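Local coordinates for protein amino acid amide racemase (Ochrobactrum anthropi, PDB 6GIO) that binds pyridoxal-5'-phosphate as a member of the class-III aminotransferase family, with a fold type I architecture and two subunits in the assembly, at residues V199-I204 / L234-E239; S113-C118 / S276-P281. All blocks are in the same frame, centred on the assembly; numbering follows the deposited sequence.

Interaction 1 (V199-I204 / L234-E239). With PLP (pyridoxal-5'-phosphate), chain G.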
loop_
_atom_site.group_PDB
_atom_site.type_symbol
_atom_site.label_atom_id
_atom_site.label_comp_id
_atom_site.label_asym_id
_atom_site.label_seq_id
_atom_site.Cartn_x
_atom_site.Cartn_y
_atom_site.Cartn_z
ATOM N N VAL C 199 11.255 -25.847 -1.217
ATOM C CA VAL C 199 10.027 -25.084 -1.253
ATOM C C VAL C 199 9.824 -24.396 0.085
ATOM O O VAL C 199 9.679 -25.073 1.140
ATOM C CB VAL C 199 8.803 -25.974 -1.558
ATOM C CG1 VAL C 199 7.542 -25.102 -1.573
ATOM C CG2 VAL C 199 8.984 -26.707 -2.870
ATOM N N ALA C 200 9.843 -23.058 0.032
ATOM C CA ALA C 200 9.644 -22.212 1.220
ATOM C C ALA C 200 8.228 -22.377 1.802
ATOM O O ALA C 200 8.039 -22.561 3.014
ATOM C CB ALA C 200 9.844 -20.738 0.860
ATOM N N ALA C 201 7.246 -22.268 0.908
ATOM C CA ALA C 201 5.866 -22.114 1.291
ATOM C C ALA C 201 4.899 -22.532 0.210
ATOM O O ALA C 201 5.238 -22.511 -0.977
ATOM C CB ALA C 201 5.629 -20.656 1.595
ATOM N N VAL C 202 3.672 -22.858 0.624
ATOM C CA VAL C 202 2.544 -23.070 -0.291
ATOM C C VAL C 202 1.560 -22.012 0.068
ATOM O O VAL C 202 1.290 -21.813 1.265
ATOM C CB VAL C 202 1.885 -24.483 -0.159
ATOM C CG1 VAL C 202 1.622 -24.864 1.282
ATOM C CG2 VAL C 202 0.598 -24.597 -0.978
ATOM N N PHE C 203 1.026 -21.340 -0.967
ATOM C CA PHE C 203 0.001 -20.325 -0.785
ATOM C C PHE C 203 -1.367 -20.823 -1.150
ATOM O O PHE C 203 -1.602 -21.249 -2.308
ATOM C CB PHE C 203 0.293 -19.108 -1.629
ATOM C CG PHE C 203 1.306 -18.169 -1.028
ATOM C CD1 PHE C 203 2.647 -18.500 -1.017
ATOM C CD2 PHE C 203 0.908 -16.913 -0.530
ATOM C CE1 PHE C 203 3.598 -17.615 -0.493
ATOM C CE2 PHE C 203 1.833 -16.034 -0.019
ATOM C CZ PHE C 203 3.190 -16.374 0.001
ATOM N N ILE C 204 -2.288 -20.680 -0.202
ATOM C CA ILE C 204 -3.639 -21.285 -0.294
ATOM C C ILE C 204 -4.716 -20.230 -0.117
ATOM O O ILE C 204 -4.776 -19.589 0.964
ATOM C CB ILE C 204 -3.863 -22.322 0.827
ATOM C CG1 ILE C 204 -2.941 -23.524 0.681
ATOM C CG2 ILE C 204 -5.310 -22.787 0.855
ATOM C CD1 ILE C 204 -2.935 -24.422 1.920
ATOM N N LEU C 234 6.246 -24.236 4.775
ATOM C CA LEU C 234 5.303 -23.445 5.542
ATOM C C LEU C 234 3.988 -23.226 4.765
ATOM O O LEU C 234 3.984 -23.068 3.530
ATOM C CB LEU C 234 5.935 -22.111 5.922
ATOM C CG LEU C 234 7.189 -22.195 6.796
ATOM C CD1 LEU C 234 7.791 -20.813 7.061
ATOM C CD2 LEU C 234 6.871 -22.915 8.092
ATOM N N VAL C 235 2.882 -23.209 5.512
ATOM C CA VAL C 235 1.560 -23.206 4.961
ATOM C C VAL C 235 0.939 -21.826 5.208
ATOM O O VAL C 235 0.825 -21.364 6.347
ATOM C CB VAL C 235 0.738 -24.339 5.603
ATOM C CG1 VAL C 235 -0.683 -24.362 5.066
ATOM C CG2 VAL C 235 1.432 -25.683 5.365
ATOM N N VAL C 236 0.612 -21.156 4.112
ATOM C CA VAL C 236 0.204 -19.774 4.151
ATOM C C VAL C 236 -1.234 -19.771 3.672
ATOM O O VAL C 236 -1.497 -20.210 2.571
ATOM C CB VAL C 236 1.044 -18.890 3.175
ATOM C CG1 VAL C 236 0.586 -17.428 3.214
ATOM C CG2 VAL C 236 2.544 -18.974 3.442
ATOM N N VAL C 237 -2.156 -19.243 4.460
ATOM C CA VAL C 237 -3.508 -19.026 3.984
ATOM C C VAL C 237 -3.779 -17.522 3.731
ATOM O O VAL C 237 -3.596 -16.672 4.610
ATOM C CB VAL C 237 -4.571 -19.600 4.968
ATOM C CG1 VAL C 237 -5.971 -19.302 4.459
ATOM C CG2 VAL C 237 -4.410 -21.105 5.133
ATOM N N ASP C 238 -4.239 -17.220 2.526
ATOM C CA ASP C 238 -4.695 -15.864 2.138
ATOM C C ASP C 238 -6.168 -15.678 2.512
ATOM O O ASP C 238 -7.050 -16.195 1.820
ATOM C CB ASP C 238 -4.518 -15.709 0.627
ATOM C CG ASP C 238 -4.743 -14.276 0.150
ATOM O OD1 ASP C 238 -5.453 -13.530 0.839
ATOM O OD2 ASP C 238 -4.203 -13.887 -0.909
ATOM N N GLU C 239 -6.438 -14.960 3.597
ATOM C CA GLU C 239 -7.799 -14.682 4.047
ATOM C C GLU C 239 -8.246 -13.287 3.575
ATOM O O GLU C 239 -9.241 -12.755 4.019
ATOM C CB GLU C 239 -7.910 -14.793 5.561
ATOM C CG GLU C 239 -7.734 -16.223 6.121
ATOM C CD GLU C 239 -9.029 -17.068 6.142
ATOM O OE1 GLU C 239 -10.115 -16.463 6.320
ATOM O OE2 GLU C 239 -8.982 -18.335 5.994
HETATM N N1 PLP G . -5.295 -11.898 -1.995
HETATM C C2 PLP G . -6.601 -12.185 -2.222
HETATM C C2A PLP G . -7.176 -13.550 -1.997
HETATM C C3 PLP G . -7.528 -11.143 -2.731
HETATM O O3 PLP G . -8.812 -11.444 -2.957
HETATM C C4 PLP G . -7.039 -9.767 -2.952
HETATM C C4A PLP G . -7.969 -8.707 -3.448
HETATM C C5 PLP G . -5.578 -9.559 -2.656
HETATM C C6 PLP G . -4.803 -10.647 -2.198
HETATM C C5A PLP G . -4.946 -8.200 -2.906
HETATM O O4P PLP G . -5.588 -7.102 -2.245
HETATM P P PLP G . -5.405 -5.603 -2.761
HETATM O O1P PLP G . -5.774 -4.813 -1.544
HETATM O O2P PLP G . -6.375 -5.411 -3.913
HETATM O O3P PLP G . -3.932 -5.469 -3.121
#
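Strands 199-204 and 234-238 run parallel, their axes 4.8 Å apart and turned by 22°, and five backbone hydrogen bonds join them, from Leu234 N to Ala200 O at one end to Asp238 N to Ile204 O at the other. Val202 N reaches Leu234 O at 2.9 Å, with the donor almost on the line of the carbonyl bond. On one face of the sheet, Phe203 and Val236 lie side by side and point the same way. Val236 carries CG1 anti to its backbone N (chi1 179°), which sets that methyl over the face of the Phe203 ring, 4.1 Å from its centroid, as a CH-pi contact. Its other methyl, CG2, turns back to Ala201 CB at 4.0 Å. The opposite face holds Val202, Ile204, Val235 and Val237; here Ile204 extends CD1 to Val235 CG1 at 3.9 Å, and helix 220-229 packs on Ile204 and Val202. That helix is the connection of a beta-alpha-beta crossover, the repeating element of the large domain in fold type I pyridoxal-phosphate proteins. One residue beyond the Ile204-Val237 pair, Asp238, still tied by its N to Ile204 O, swings CG anti to its backbone N (chi1 -171°) and brings OD2 to 2.5 Å from N1 of pyridoxal-5'-phosphate. His140 ND1 also bonds OD2, while Val240 N holds OD1.

Interaction 2 (S113-C118 / S276-P281). With PLP (pyridoxal-5'-phosphate), chain G.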
loop_
_atom_site.group_PDB
_atom_site.type_symbol
_atom_site.label_atom_id
_atom_site.label_comp_id
_atom_site.label_asym_id
_atom_site.label_seq_id
_atom_site.Cartn_x
_atom_site.Cartn_y
_atom_site.Cartn_z
ATOM N N SER C 113 -2.010 -6.994 -1.620
ATOM C CA SER C 113 -0.832 -7.069 -2.486
ATOM C C SER C 113 0.455 -6.847 -1.771
ATOM O O SER C 113 1.420 -7.548 -2.056
ATOM C CB SER C 113 -0.906 -6.017 -3.616
ATOM O OG SER C 113 -2.115 -6.201 -4.363
ATOM N N ASP C 114 0.521 -5.855 -0.895
ATOM C CA ASP C 114 1.773 -5.585 -0.163
ATOM C C ASP C 114 2.026 -6.654 0.955
ATOM O O ASP C 114 3.185 -7.012 1.244
ATOM C CB ASP C 114 1.930 -4.094 0.280
ATOM C CG ASP C 114 1.048 -3.638 1.502
ATOM O OD1 ASP C 114 0.575 -4.442 2.304
ATOM O OD2 ASP C 114 0.913 -2.388 1.695
ATOM N N ALA C 115 0.933 -7.213 1.476
ATOM C CA ALA C 115 1.001 -8.262 2.513
ATOM C C ALA C 115 1.517 -9.553 1.937
ATOM O O ALA C 115 2.371 -10.238 2.563
ATOM C CB ALA C 115 -0.354 -8.449 3.177
ATOM N N ASN C 116 1.046 -9.910 0.750
ATOM C CA ASN C 116 1.583 -11.100 0.099
ATOM C C ASN C 116 3.011 -10.880 -0.452
ATOM O O ASN C 116 3.818 -11.827 -0.522
ATOM C CB ASN C 116 0.655 -11.628 -1.020
ATOM C CG ASN C 116 -0.576 -12.329 -0.489
ATOM O OD1 ASN C 116 -1.710 -12.000 -0.880
ATOM N ND2 ASN C 116 -0.378 -13.280 0.417
ATOM N N ASP C 117 3.330 -9.653 -0.835
ATOM C CA ASP C 117 4.696 -9.345 -1.239
ATOM C C ASP C 117 5.641 -9.537 -0.036
ATOM O O ASP C 117 6.698 -10.160 -0.140
ATOM C CB ASP C 117 4.775 -7.934 -1.784
ATOM C CG ASP C 117 6.099 -7.658 -2.463
ATOM O OD1 ASP C 117 6.797 -8.606 -2.873
ATOM O OD2 ASP C 117 6.454 -6.492 -2.595
ATOM N N CYS C 118 5.219 -9.000 1.099
ATOM C CA CYS C 118 5.884 -9.208 2.360
ATOM C C CYS C 118 6.068 -10.684 2.612
ATOM O O CYS C 118 7.189 -11.149 2.855
ATOM C CB CYS C 118 5.088 -8.566 3.519
ATOM S SG CYS C 118 5.877 -8.904 5.131
ATOM N N SER C 276 -3.754 -3.992 5.893
ATOM C CA SER C 276 -3.483 -5.419 5.740
ATOM C C SER C 276 -2.617 -5.906 6.901
ATOM O O SER C 276 -2.070 -5.100 7.667
ATOM C CB SER C 276 -2.800 -5.697 4.406
ATOM O OG SER C 276 -1.455 -5.171 4.318
ATOM N N ALA C 277 -2.487 -7.215 7.029
ATOM C CA ALA C 277 -1.610 -7.779 8.049
ATOM C C ALA C 277 -1.131 -9.157 7.701
ATOM O O ALA C 277 -1.808 -9.874 6.975
ATOM C CB ALA C 277 -2.268 -7.789 9.404
ATOM N N VAL C 278 0.026 -9.517 8.265
ATOM C CA VAL C 278 0.586 -10.850 8.165
ATOM C C VAL C 278 0.846 -11.355 9.587
ATOM O O VAL C 278 1.510 -10.703 10.414
ATOM C CB VAL C 278 1.903 -10.868 7.367
ATOM C CG1 VAL C 278 2.508 -12.262 7.326
ATOM C CG2 VAL C 278 1.677 -10.388 5.939
ATOM N N VAL C 279 0.293 -12.510 9.895
ATOM C CA VAL C 279 0.507 -13.126 11.230
ATOM C C VAL C 279 1.334 -14.343 10.947
ATOM O O VAL C 279 0.981 -15.113 10.073
ATOM C CB VAL C 279 -0.825 -13.534 11.915
ATOM C CG1 VAL C 279 -0.582 -14.267 13.222
ATOM C CG2 VAL C 279 -1.638 -12.295 12.186
ATOM N N GLY C 280 2.472 -14.468 11.617
ATOM C CA GLY C 280 3.386 -15.526 11.321
ATOM C C GLY C 280 4.189 -15.918 12.542
ATOM O O GLY C 280 4.055 -15.294 13.577
ATOM N N PRO C 281 4.987 -16.979 12.431
ATOM C CA PRO C 281 5.763 -17.406 13.600
ATOM C C PRO C 281 6.930 -16.413 13.810
ATOM O O PRO C 281 7.370 -15.775 12.846
ATOM C CB PRO C 281 6.271 -18.814 13.231
ATOM C CG PRO C 281 5.989 -19.007 11.795
ATOM C CD PRO C 281 5.221 -17.829 11.251
HETATM N N1 PLP G . -5.295 -11.898 -1.995
HETATM C C2 PLP G . -6.601 -12.185 -2.222
HETATM C C2A PLP G . -7.176 -13.550 -1.997
HETATM C C3 PLP G . -7.528 -11.143 -2.731
HETATM O O3 PLP G . -8.812 -11.444 -2.957
HETATM C C4 PLP G . -7.039 -9.767 -2.952
HETATM C C4A PLP G . -7.969 -8.707 -3.448
HETATM C C5 PLP G . -5.578 -9.559 -2.656
HETATM C C6 PLP G . -4.803 -10.647 -2.198
HETATM C C5A PLP G . -4.946 -8.200 -2.906
HETATM O O4P PLP G . -5.588 -7.102 -2.245
HETATM P P PLP G . -5.405 -5.603 -2.761
HETATM O O1P PLP G . -5.774 -4.813 -1.544
HETATM O O2P PLP G . -6.375 -5.411 -3.913
HETATM O O3P PLP G . -3.932 -5.469 -3.121
#
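Ser276 and Asp114 meet tip to tip, OG of the serine lying 3.0 Å from OD1 of the aspartate. Asp114 places CG between its backbone N and carbonyl carbon (chi1 75°), a turn that brings OD1 to the strand, while OD2 is held by His110 N, just ahead of the helix. Beside this polar pair, Ala115 points its methyl at the strand: CB rests 3.6 Å from Ser276 OG and 3.9 Å from Val278 CG2. The same valine methyl lies 3.4 Å from Ala115 O. Helix 112-127 thus packs on the large-domain sheet of the fold type I architecture, the axis of its 113-118 turn 27° from that of strand 276-281, which is antiparallel to its neighbours 104-109 and 262-265. From its N-terminal end the helix offers Ser113 N to O3P of pyridoxal-5'-phosphate at 2.9 Å; the helix dipole would be expected to favour the phosphate's negative charge. Ser113 OG also lies against O3P, modelled so close that the geometry there is doubtful, and OG accepts Asn142 N. Farther out, Trp107 on strand 104-109 packs against Asp114 and Val278, and Leu143 of the second subunit reaches Asp114.

How the interactions relate
Interactions 1 and 2, their centres 11 Å apart, both reach one seven-stranded mixed sheet of the class-III aminotransferase fold. Strand 262-265 stands between strand 276-281 of interaction 2 and strand 234-238 of interaction 1. Along the chain, helix 112-127 comes first, then strands 199-204 and 234-238, and last 276-281, which nests interaction 1 inside the loop closed by interaction 2. The two contacts touch where Asn116, on the helix, packs against Phe203 and Asp238. Together they illustrate how one sheet and its covering helix address a cofactor from two ends: interaction 1 meets the pyridine ring, interaction 2 the phosphate, and Thr295 of the second subunit adds a hydrogen bond to the cofactor.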